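PDB 1TUF: diaminopimelate decarboxylase from Methanocaldococcus jannaschii, which catalyses the pyridoxal-phosphate-dependent decarboxylation of meso-diaminopimelate to L-lysine, the step that completes lysine biosynthesis by the diaminopimelate pathway. Local coordinates for residues Gly59-Val64 against Met284-Leu289; Phe51-Glu56 against Leu267-Ile272; Val228-Val233 against Leu276-Lys281. One frame throughout, in Å; residues are numbered along the deposited sequence.

Contact 1: Gly59-Val64 against Met284-Leu289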
loop_
_atom_site.group_PDB
_atom_site.type_symbol
_atom_site.label_atom_id
_atom_site.label_comp_id
_atom_site.label_asym_id
_atom_site.label_seq_id
_atom_site.Cartn_x
_atom_site.Cartn_y
_atom_site.Cartn_z
ATOM N N GLY A 59 -14.142 16.180 37.455
ATOM C CA GLY A 59 -15.171 15.210 37.772
ATOM C C GLY A 59 -15.843 14.684 36.517
ATOM O O GLY A 59 -16.971 14.189 36.558
ATOM N N LYS A 60 -15.143 14.802 35.392
ATOM C CA LYS A 60 -15.650 14.334 34.106
ATOM C C LYS A 60 -14.812 13.157 33.651
ATOM O O LYS A 60 -13.790 12.844 34.266
ATOM C CB LYS A 60 -15.587 15.450 33.061
ATOM C CG LYS A 60 -16.686 16.478 33.199
ATOM C CD LYS A 60 -18.018 15.894 32.769
ATOM C CE LYS A 60 -19.171 16.815 33.145
ATOM N NZ LYS A 60 -18.925 18.222 32.729
ATOM N N GLU A 61 -15.244 12.510 32.573
ATOM C CA GLU A 61 -14.533 11.351 32.048
ATOM C C GLU A 61 -13.472 11.645 30.999
ATOM O O GLU A 61 -13.572 12.590 30.225
ATOM C CB GLU A 61 -15.522 10.338 31.454
ATOM C CG GLU A 61 -16.237 9.438 32.455
ATOM C CD GLU A 61 -16.981 8.278 31.776
ATOM O OE1 GLU A 61 -17.791 8.539 30.848
ATOM O OE2 GLU A 61 -16.756 7.107 32.171
ATOM N N PHE A 62 -12.436 10.819 31.005
ATOM C CA PHE A 62 -11.369 10.905 30.025
ATOM C C PHE A 62 -11.456 9.584 29.260
ATOM O O PHE A 62 -11.261 8.510 29.838
ATOM C CB PHE A 62 -9.996 11.000 30.680
ATOM C CG PHE A 62 -8.871 10.702 29.732
ATOM C CD1 PHE A 62 -8.576 11.572 28.684
ATOM C CD2 PHE A 62 -8.151 9.516 29.843
ATOM C CE1 PHE A 62 -7.580 11.262 27.757
ATOM C CE2 PHE A 62 -7.153 9.197 28.921
ATOM C CZ PHE A 62 -6.868 10.069 27.876
ATOM N N ILE A 63 -11.746 9.664 27.968
ATOM C CA ILE A 63 -11.885 8.464 27.158
ATOM C C ILE A 63 -10.835 8.332 26.067
ATOM O O ILE A 63 -10.576 9.272 25.311
ATOM C CB ILE A 63 -13.275 8.406 26.496
ATOM C CG1 ILE A 63 -14.362 8.657 27.551
ATOM C CG2 ILE A 63 -13.471 7.033 25.823
ATOM C CD1 ILE A 63 -15.742 8.957 26.979
ATOM N N VAL A 64 -10.231 7.149 26.001
ATOM C CA VAL A 64 -9.224 6.841 24.995
ATOM C C VAL A 64 -9.863 6.021 23.881
ATOM O O VAL A 64 -10.118 4.829 24.049
ATOM C CB VAL A 64 -8.071 5.998 25.563
ATOM C CG1 VAL A 64 -7.106 5.657 24.438
ATOM C CG2 VAL A 64 -7.354 6.743 26.682
ATOM N N MET A 284 -16.278 22.363 32.192
ATOM C CA MET A 284 -15.272 21.404 31.755
ATOM C C MET A 284 -15.926 20.124 31.253
ATOM O O MET A 284 -16.471 19.346 32.032
ATOM C CB MET A 284 -14.313 21.081 32.894
ATOM C CG MET A 284 -13.434 22.246 33.277
ATOM S SD MET A 284 -12.369 22.751 31.909
ATOM C CE MET A 284 -13.386 23.998 31.139
ATOM N N PRO A 285 -15.860 19.878 29.935
ATOM C CA PRO A 285 -16.448 18.696 29.296
ATOM C C PRO A 285 -15.593 17.442 29.371
ATOM O O PRO A 285 -14.452 17.470 29.851
ATOM C CB PRO A 285 -16.602 19.146 27.861
ATOM C CG PRO A 285 -15.280 19.854 27.665
ATOM C CD PRO A 285 -15.172 20.714 28.931
ATOM N N ASN A 286 -16.166 16.337 28.897
ATOM C CA ASN A 286 -15.443 15.074 28.852
ATOM C C ASN A 286 -14.317 15.288 27.848
ATOM O O ASN A 286 -14.482 16.010 26.867
ATOM C CB ASN A 286 -16.346 13.940 28.358
ATOM C CG ASN A 286 -17.328 13.467 29.409
ATOM O OD1 ASN A 286 -16.938 12.878 30.420
ATOM N ND2 ASN A 286 -18.615 13.714 29.173
ATOM N N LEU A 287 -13.174 14.668 28.104
ATOM C CA LEU A 287 -12.019 14.786 27.228
ATOM C C LEU A 287 -11.783 13.460 26.500
ATOM O O LEU A 287 -11.753 12.399 27.124
ATOM C CB LEU A 287 -10.786 15.149 28.052
ATOM C CG LEU A 287 -9.457 15.290 27.301
ATOM C CD1 LEU A 287 -9.578 16.347 26.202
ATOM C CD2 LEU A 287 -8.366 15.676 28.294
ATOM N N ILE A 288 -11.622 13.526 25.182
ATOM C CA ILE A 288 -11.377 12.329 24.384
ATOM C C ILE A 288 -10.169 12.490 23.451
ATOM O O ILE A 288 -9.993 13.531 22.811
ATOM C CB ILE A 288 -12.596 11.970 23.506
ATOM C CG1 ILE A 288 -13.857 11.895 24.359
ATOM C CG2 ILE A 288 -12.365 10.617 22.821
ATOM C CD1 ILE A 288 -15.092 11.567 23.570
ATOM N N LEU A 289 -9.343 11.449 23.391
ATOM C CA LEU A 289 -8.167 11.408 22.527
ATOM C C LEU A 289 -8.288 10.152 21.662
ATOM O O LEU A 289 -8.845 9.142 22.102
ATOM C CB LEU A 289 -6.882 11.337 23.360
ATOM C CG LEU A 289 -6.490 12.593 24.137
ATOM C CD1 LEU A 289 -5.168 12.362 24.848
ATOM C CD2 LEU A 289 -6.378 13.778 23.193
#
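Glu-61, Ile-63, Leu-287 and Leu-289 join two parallel strands through alternating backbone bonds. Leu-287 N donates to Glu-61 O at 3.0 Å, Ile-63 N to Leu-287 O at 2.9 Å, and Leu-289 N to Ile-63 O at 3.2 Å. Just ahead of this pairing, the Asn-286 side chain continues the bonding: its OD1 accepts Glu-61 N at 2.8 Å, with an N-H...O angle of 143°. Asparagine suits the spot because its amide serves both sides, ND2 being held by Asp-244 OD1. Lys-60 turns back at chi2 (-72°) and again at chi4, which carries NZ onto Met-284 O at 2.8 Å; Glu-283 pairs with the same ammonium, fixing the lysine beside the incoming loop.

The two faces of the sheet differ. Phe-62, Val-64, Leu-287 and Leu-289 share one, where the edge of the Phe-62 ring meets Leu-289 (Phe-62 CE1 to Leu-289 CD1 3.9 Å) and Phe-62 CD1 lies 4.1 Å from Leu-287 CG. On the other, beta-branched Ile-63 and Ile-288, well suited to extended chain, are neighbours across the strands, Ile-63 CB to Ile-288 CG1 4.1 Å.

The family fold is a TIM barrel, and this pair joins its first strand, 62-67, to its last, 286-289, closing the ring. Val-64 lies close to Pro-291, which binds pyridoxal phosphate. The isoleucine face turns to the barrel interior and reaches Arg-129. Behind the leucine face stand helices 37-51, 54-57 and 264-276, while strands 86-89 and 244-246 continue the sheet on either side.

Contact 2: Phe51-Glu56 against Leu267-Ile272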
loop_
_atom_site.group_PDB
_atom_site.type_symbol
_atom_site.label_atom_id
_atom_site.label_comp_id
_atom_site.label_asym_id
_atom_site.label_seq_id
_atom_site.Cartn_x
_atom_site.Cartn_y
_atom_site.Cartn_z
ATOM N N PHE A 51 -3.570 10.796 32.596
ATOM C CA PHE A 51 -4.742 11.634 32.431
ATOM C C PHE A 51 -5.759 11.519 33.561
ATOM O O PHE A 51 -6.765 12.237 33.566
ATOM C CB PHE A 51 -5.412 11.312 31.095
ATOM C CG PHE A 51 -4.803 12.026 29.922
ATOM C CD1 PHE A 51 -5.302 13.259 29.516
ATOM C CD2 PHE A 51 -3.730 11.472 29.229
ATOM C CE1 PHE A 51 -4.746 13.936 28.436
ATOM C CE2 PHE A 51 -3.163 12.139 28.145
ATOM C CZ PHE A 51 -3.673 13.375 27.748
ATOM N N LYS A 52 -5.506 10.619 34.512
ATOM C CA LYS A 52 -6.425 10.434 35.637
ATOM C C LYS A 52 -6.690 11.754 36.337
ATOM O O LYS A 52 -7.682 11.914 37.049
ATOM C CB LYS A 52 -5.866 9.428 36.647
ATOM C CG LYS A 52 -6.229 7.974 36.346
ATOM C CD LYS A 52 -5.616 7.021 37.377
ATOM C CE LYS A 52 -5.923 5.566 37.046
ATOM N NZ LYS A 52 -5.220 4.629 37.966
ATOM N N ARG A 53 -5.790 12.701 36.116
ATOM C CA ARG A 53 -5.903 14.016 36.705
ATOM C C ARG A 53 -7.160 14.745 36.226
ATOM O O ARG A 53 -7.689 15.614 36.925
ATOM C CB ARG A 53 -4.657 14.830 36.359
ATOM C CG ARG A 53 -4.669 16.244 36.889
ATOM C CD ARG A 53 -3.468 17.016 36.377
ATOM N NE ARG A 53 -3.659 18.452 36.524
ATOM C CZ ARG A 53 -2.892 19.371 35.951
ATOM N NH1 ARG A 53 -1.873 19.000 35.187
ATOM N NH2 ARG A 53 -3.151 20.661 36.134
ATOM N N TRP A 54 -7.650 14.380 35.046
ATOM C CA TRP A 54 -8.828 15.031 34.485
ATOM C C TRP A 54 -10.145 14.678 35.186
ATOM O O TRP A 54 -11.069 15.493 35.227
ATOM C CB TRP A 54 -8.933 14.720 32.986
ATOM C CG TRP A 54 -10.046 15.449 32.313
ATOM C CD1 TRP A 54 -11.233 14.930 31.903
ATOM C CD2 TRP A 54 -10.093 16.848 32.013
ATOM N NE1 TRP A 54 -12.024 15.917 31.361
ATOM C CE2 TRP A 54 -11.348 17.106 31.418
ATOM C CE3 TRP A 54 -9.198 17.910 32.189
ATOM C CZ2 TRP A 54 -11.731 18.384 30.996
ATOM C CZ3 TRP A 54 -9.576 19.177 31.771
ATOM C CH2 TRP A 54 -10.835 19.404 31.180
ATOM N N GLU A 55 -10.234 13.467 35.729
ATOM C CA GLU A 55 -11.448 13.037 36.422
ATOM C C GLU A 55 -11.300 13.302 37.919
ATOM O O GLU A 55 -11.806 12.556 38.754
ATOM C CB GLU A 55 -11.717 11.541 36.182
ATOM C CG GLU A 55 -13.130 11.089 36.591
ATOM C CD GLU A 55 -13.368 9.591 36.410
ATOM O OE1 GLU A 55 -12.752 8.789 37.151
ATOM O OE2 GLU A 55 -14.172 9.215 35.525
ATOM N N GLU A 56 -10.584 14.366 38.253
ATOM C CA GLU A 56 -10.389 14.725 39.643
ATOM C C GLU A 56 -10.679 16.209 39.762
ATOM O O GLU A 56 -11.453 16.645 40.616
ATOM C CB GLU A 56 -8.950 14.438 40.087
ATOM C CG GLU A 56 -8.479 13.013 39.809
ATOM C CD GLU A 56 -7.093 12.725 40.370
ATOM O OE1 GLU A 56 -6.209 13.606 40.272
ATOM O OE2 GLU A 56 -6.882 11.614 40.900
ATOM N N LEU A 267 2.191 15.132 27.365
ATOM C CA LEU A 267 1.025 15.501 26.563
ATOM C C LEU A 267 -0.170 15.803 27.462
ATOM O O LEU A 267 -0.968 16.703 27.181
ATOM C CB LEU A 267 0.694 14.361 25.584
ATOM C CG LEU A 267 -0.365 14.516 24.482
ATOM C CD1 LEU A 267 -1.750 14.335 25.053
ATOM C CD2 LEU A 267 -0.229 15.863 23.804
ATOM N N ALA A 268 -0.286 15.051 28.551
ATOM C CA ALA A 268 -1.384 15.245 29.492
ATOM C C ALA A 268 -1.287 16.613 30.163
ATOM O O ALA A 268 -2.255 17.376 30.190
ATOM C CB ALA A 268 -1.365 14.149 30.543
ATOM N N ASP A 269 -0.113 16.922 30.699
ATOM C CA ASP A 269 0.084 18.196 31.361
ATOM C C ASP A 269 -0.217 19.343 30.419
ATOM O O ASP A 269 -0.933 20.280 30.779
ATOM C CB ASP A 269 1.514 18.312 31.880
ATOM C CG ASP A 269 1.856 17.218 32.857
ATOM O OD1 ASP A 269 0.965 16.831 33.644
ATOM O OD2 ASP A 269 3.012 16.742 32.846
ATOM N N ALA A 270 0.316 19.263 29.203
ATOM C CA ALA A 270 0.093 20.312 28.213
ATOM C C ALA A 270 -1.385 20.541 27.929
ATOM O O ALA A 270 -1.857 21.679 27.935
ATOM C CB ALA A 270 0.818 19.973 26.922
ATOM N N ILE A 271 -2.119 19.463 27.675
ATOM C CA ILE A 271 -3.543 19.586 27.375
ATOM C C ILE A 271 -4.350 19.991 28.600
ATOM O O ILE A 271 -5.057 21.001 28.582
ATOM C CB ILE A 271 -4.116 18.254 26.817
ATOM C CG1 ILE A 271 -3.501 17.959 25.450
ATOM C CG2 ILE A 271 -5.633 18.329 26.709
ATOM C CD1 ILE A 271 -4.091 16.751 24.760
ATOM N N ILE A 272 -4.242 19.186 29.656
ATOM C CA ILE A 272 -4.968 19.432 30.897
ATOM C C ILE A 272 -4.846 20.879 31.368
ATOM O O ILE A 272 -5.857 21.543 31.605
ATOM C CB ILE A 272 -4.484 18.465 32.009
ATOM C CG1 ILE A 272 -4.932 17.045 31.665
ATOM C CG2 ILE A 272 -5.043 18.885 33.363
ATOM C CD1 ILE A 272 -4.373 15.968 32.569
#
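Ala-268 presses its methyl onto the Phe-51 ring, CB lying 3.6 Å from the centroid and 13° off the ring normal, a CH-pi contact over the face. Alanine suits this place because a short side chain lets the helix backbone come down onto the ring, with Ala-268 CA 3.4 Å from Phe-51 CZ. Leu-267 CD1 meets the same CZ from the edge, in the plane of the ring. The face away from Ala-268 stacks against Phe-62, with Leu-289 also on that side; Leu-287 touches the ring as well. Phe-51 and Trp-54 mark the ends of a type I turn that links helices 37-51 and 54-57; it packs against helix 264-276, which precedes the last strand, in the layer that surrounds the strands of the TIM barrel.

Equally tight is Arg-53, extended with CG anti to the backbone N (chi1 178°): its flat end covers Ile-272 CG2, 3.4 Å from Arg-53 CZ. Branched Ile-272 offers CG2 there and CD1 to Phe-51, while arginine's N-H groups still reach charges at the margin. There the grip is looser: the ion pair is long, Arg-53 NH1 to Asp-269 OD1 3.9 Å, and stronger partners are Glu-57 for Arg-53 and Lys-265 for Asp-269.

Contact 3: Val228-Val233 against Leu276-Lys281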
loop_
_atom_site.group_PDB
_atom_site.type_symbol
_atom_site.label_atom_id
_atom_site.label_comp_id
_atom_site.label_asym_id
_atom_site.label_seq_id
_atom_site.Cartn_x
_atom_site.Cartn_y
_atom_site.Cartn_z
ATOM N N VAL A 228 -9.100 25.142 19.975
ATOM C CA VAL A 228 -10.340 24.385 20.036
ATOM C C VAL A 228 -11.191 24.931 21.170
ATOM O O VAL A 228 -12.386 25.179 20.999
ATOM C CB VAL A 228 -10.091 22.895 20.298
ATOM C CG1 VAL A 228 -11.427 22.194 20.527
ATOM C CG2 VAL A 228 -9.350 22.264 19.113
ATOM N N MET A 229 -10.563 25.116 22.330
ATOM C CA MET A 229 -11.259 25.642 23.501
ATOM C C MET A 229 -11.774 27.057 23.239
ATOM O O MET A 229 -12.857 27.418 23.706
ATOM C CB MET A 229 -10.336 25.612 24.724
ATOM C CG MET A 229 -10.178 24.229 25.344
ATOM S SD MET A 229 -11.709 23.660 26.130
ATOM C CE MET A 229 -12.420 22.764 24.812
ATOM N N ASP A 230 -11.011 27.852 22.488
ATOM C CA ASP A 230 -11.451 29.206 22.151
ATOM C C ASP A 230 -12.782 29.130 21.393
ATOM O O ASP A 230 -13.650 29.982 21.563
ATOM C CB ASP A 230 -10.419 29.940 21.277
ATOM C CG ASP A 230 -9.207 30.430 22.065
ATOM O OD1 ASP A 230 -9.253 30.450 23.315
ATOM O OD2 ASP A 230 -8.199 30.809 21.426
ATOM N N PHE A 231 -12.940 28.106 20.561
ATOM C CA PHE A 231 -14.173 27.940 19.795
ATOM C C PHE A 231 -15.332 27.527 20.711
ATOM O O PHE A 231 -16.492 27.884 20.471
ATOM C CB PHE A 231 -13.967 26.893 18.691
ATOM C CG PHE A 231 -15.157 26.715 17.791
ATOM C CD1 PHE A 231 -15.608 27.761 16.992
ATOM C CD2 PHE A 231 -15.834 25.498 17.748
ATOM C CE1 PHE A 231 -16.714 27.600 16.166
ATOM C CE2 PHE A 231 -16.942 25.326 16.924
ATOM C CZ PHE A 231 -17.384 26.379 16.132
ATOM N N VAL A 232 -15.009 26.781 21.763
ATOM C CA VAL A 232 -16.012 26.328 22.716
ATOM C C VAL A 232 -16.626 27.509 23.458
ATOM O O VAL A 232 -17.838 27.518 23.717
ATOM C CB VAL A 232 -15.411 25.349 23.754
ATOM C CG1 VAL A 232 -16.497 24.884 24.728
ATOM C CG2 VAL A 232 -14.792 24.155 23.039
ATOM N N VAL A 233 -15.801 28.500 23.809
ATOM C CA VAL A 233 -16.317 29.682 24.510
ATOM C C VAL A 233 -17.166 30.460 23.518
ATOM O O VAL A 233 -18.224 30.989 23.867
ATOM C CB VAL A 233 -15.189 30.620 25.076
ATOM C CG1 VAL A 233 -14.154 29.805 25.839
ATOM C CG2 VAL A 233 -14.537 31.419 23.972
ATOM N N LEU A 276 -7.880 23.598 31.490
ATOM C CA LEU A 276 -8.245 24.232 32.750
ATOM C C LEU A 276 -8.326 25.762 32.682
ATOM O O LEU A 276 -9.172 26.371 33.337
ATOM C CB LEU A 276 -7.272 23.780 33.850
ATOM C CG LEU A 276 -7.323 22.276 34.181
ATOM C CD1 LEU A 276 -6.266 21.910 35.224
ATOM C CD2 LEU A 276 -8.710 21.919 34.680
ATOM N N LYS A 277 -7.470 26.384 31.878
ATOM C CA LYS A 277 -7.491 27.839 31.749
ATOM C C LYS A 277 -8.845 28.355 31.269
ATOM O O LYS A 277 -9.029 29.561 31.112
ATOM C CB LYS A 277 -6.410 28.315 30.780
ATOM C CG LYS A 277 -4.998 27.954 31.181
ATOM C CD LYS A 277 -3.987 28.513 30.181
ATOM C CE LYS A 277 -2.552 28.160 30.581
ATOM N NZ LYS A 277 -1.543 28.900 29.757
ATOM N N TYR A 278 -9.792 27.450 31.034
ATOM C CA TYR A 278 -11.123 27.848 30.573
ATOM C C TYR A 278 -12.159 27.362 31.577
ATOM O O TYR A 278 -13.367 27.381 31.316
ATOM C CB TYR A 278 -11.420 27.258 29.182
ATOM C CG TYR A 278 -10.493 27.745 28.082
ATOM C CD1 TYR A 278 -9.136 27.406 28.086
ATOM C CD2 TYR A 278 -10.965 28.575 27.056
ATOM C CE1 TYR A 278 -8.267 27.883 27.101
ATOM C CE2 TYR A 278 -10.102 29.062 26.061
ATOM C CZ TYR A 278 -8.754 28.712 26.093
ATOM O OH TYR A 278 -7.885 29.194 25.137
ATOM N N LYS A 279 -11.670 26.933 32.734
ATOM C CA LYS A 279 -12.527 26.425 33.797
ATOM C C LYS A 279 -13.666 27.390 34.108
ATOM O O LYS A 279 -14.725 26.989 34.587
ATOM C CB LYS A 279 -11.694 26.180 35.060
ATOM C CG LYS A 279 -12.449 25.498 36.186
ATOM C CD LYS A 279 -11.523 25.173 37.345
ATOM C CE LYS A 279 -12.276 24.469 38.466
ATOM N NZ LYS A 279 -11.389 24.154 39.626
ATOM N N ASP A 280 -13.453 28.665 33.815
ATOM C CA ASP A 280 -14.457 29.684 34.090
ATOM C C ASP A 280 -15.458 29.936 32.978
ATOM O O ASP A 280 -16.667 29.835 33.190
ATOM C CB ASP A 280 -13.762 30.999 34.435
ATOM C CG ASP A 280 -12.490 31.211 33.632
ATOM O OD1 ASP A 280 -12.571 31.348 32.386
ATOM O OD2 ASP A 280 -11.404 31.232 34.256
ATOM N N LYS A 281 -14.946 30.280 31.800
ATOM C CA LYS A 281 -15.779 30.582 30.643
ATOM C C LYS A 281 -16.800 29.492 30.315
ATOM O O LYS A 281 -17.976 29.789 30.077
ATOM C CB LYS A 281 -14.889 30.846 29.426
ATOM C CG LYS A 281 -13.813 31.902 29.651
ATOM C CD LYS A 281 -13.906 33.046 28.640
ATOM C CE LYS A 281 -15.115 33.944 28.902
ATOM N NZ LYS A 281 -16.420 33.236 28.778
#
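Tyr-278 OH donates to Asp-230 OD1 at 2.6 Å, the shortest polar bond between segment 228-233 and segment 276-281. The hydroxyl comes from above the carboxylate plane, 41° out of it, and the tyrosine ring and the carboxylate are turned 49° against each other. A tyrosine is apt here because its long flat body can lie on the helix while its hydroxyl reaches a charged group at the partly exposed margin. The other oxygen of Asp-230 has a weak, long ion pair with Arg-226, one turn earlier in the helix.

Below the hydroxyl the ring is held on one face and one edge. Met-229 sets its CB over the ring centre, 3.6 Å from the centroid, a CH-pi contact almost straight along the normal. Beyond CB the unbranched chain bends at chi2 (-69°) and leads the sulfur away from the ring centre, so that SD stands obliquely above the ring, 5.1 Å from the centroid, in a Met-aromatic contact. Val-233 meets the edge instead: CG1 lies in the ring plane, 3.6 Å from Tyr-278 CD2, and also touches Lys-281 CB at 3.8 Å. One valine methyl therefore fills the angle between the ring and the lysine's aliphatic root.

Local bonds shape the turn. Leu-276 to Lys-279 form a type I turn, closed by Lys-279 N to Leu-276 O, and Asp-280 OD1 accepts the backbone N of Lys-281.

The contact lies at the surface, away from the cofactor and substrate sites, and joins two parts of the TIM barrel's outer layer: helix 218-236 and the loop leading from helix 264-276 to the last strand, 286-289. Elsewhere on the same segments, Phe-231 packs on helix 188-197, and Leu-276 reaches Trp-54 of helix 54-57.

Contacts 1 and 2 are buried and touch one another, their centres about 9 Å apart, whereas contact 3 lies at the surface, about 14 Å from the centre of contact 1. Contact 1 is strand pairing, dominated by backbone hydrogen bonds; contact 2 has no hydrogen bond across it and relies on aromatic and aliphatic packing, with a long ion pair at its margin; contact 3 combines a side-chain hydrogen bond with a ring laid on a helix. Helix 264-276 serves contact 2, its following loop contact 3 and the next strand contact 1, so all three anchor one helix-to-strand unit of the barrel. Met-284 against Tyr-278 and Leu-276 against Arg-53 join contact 3 to the others.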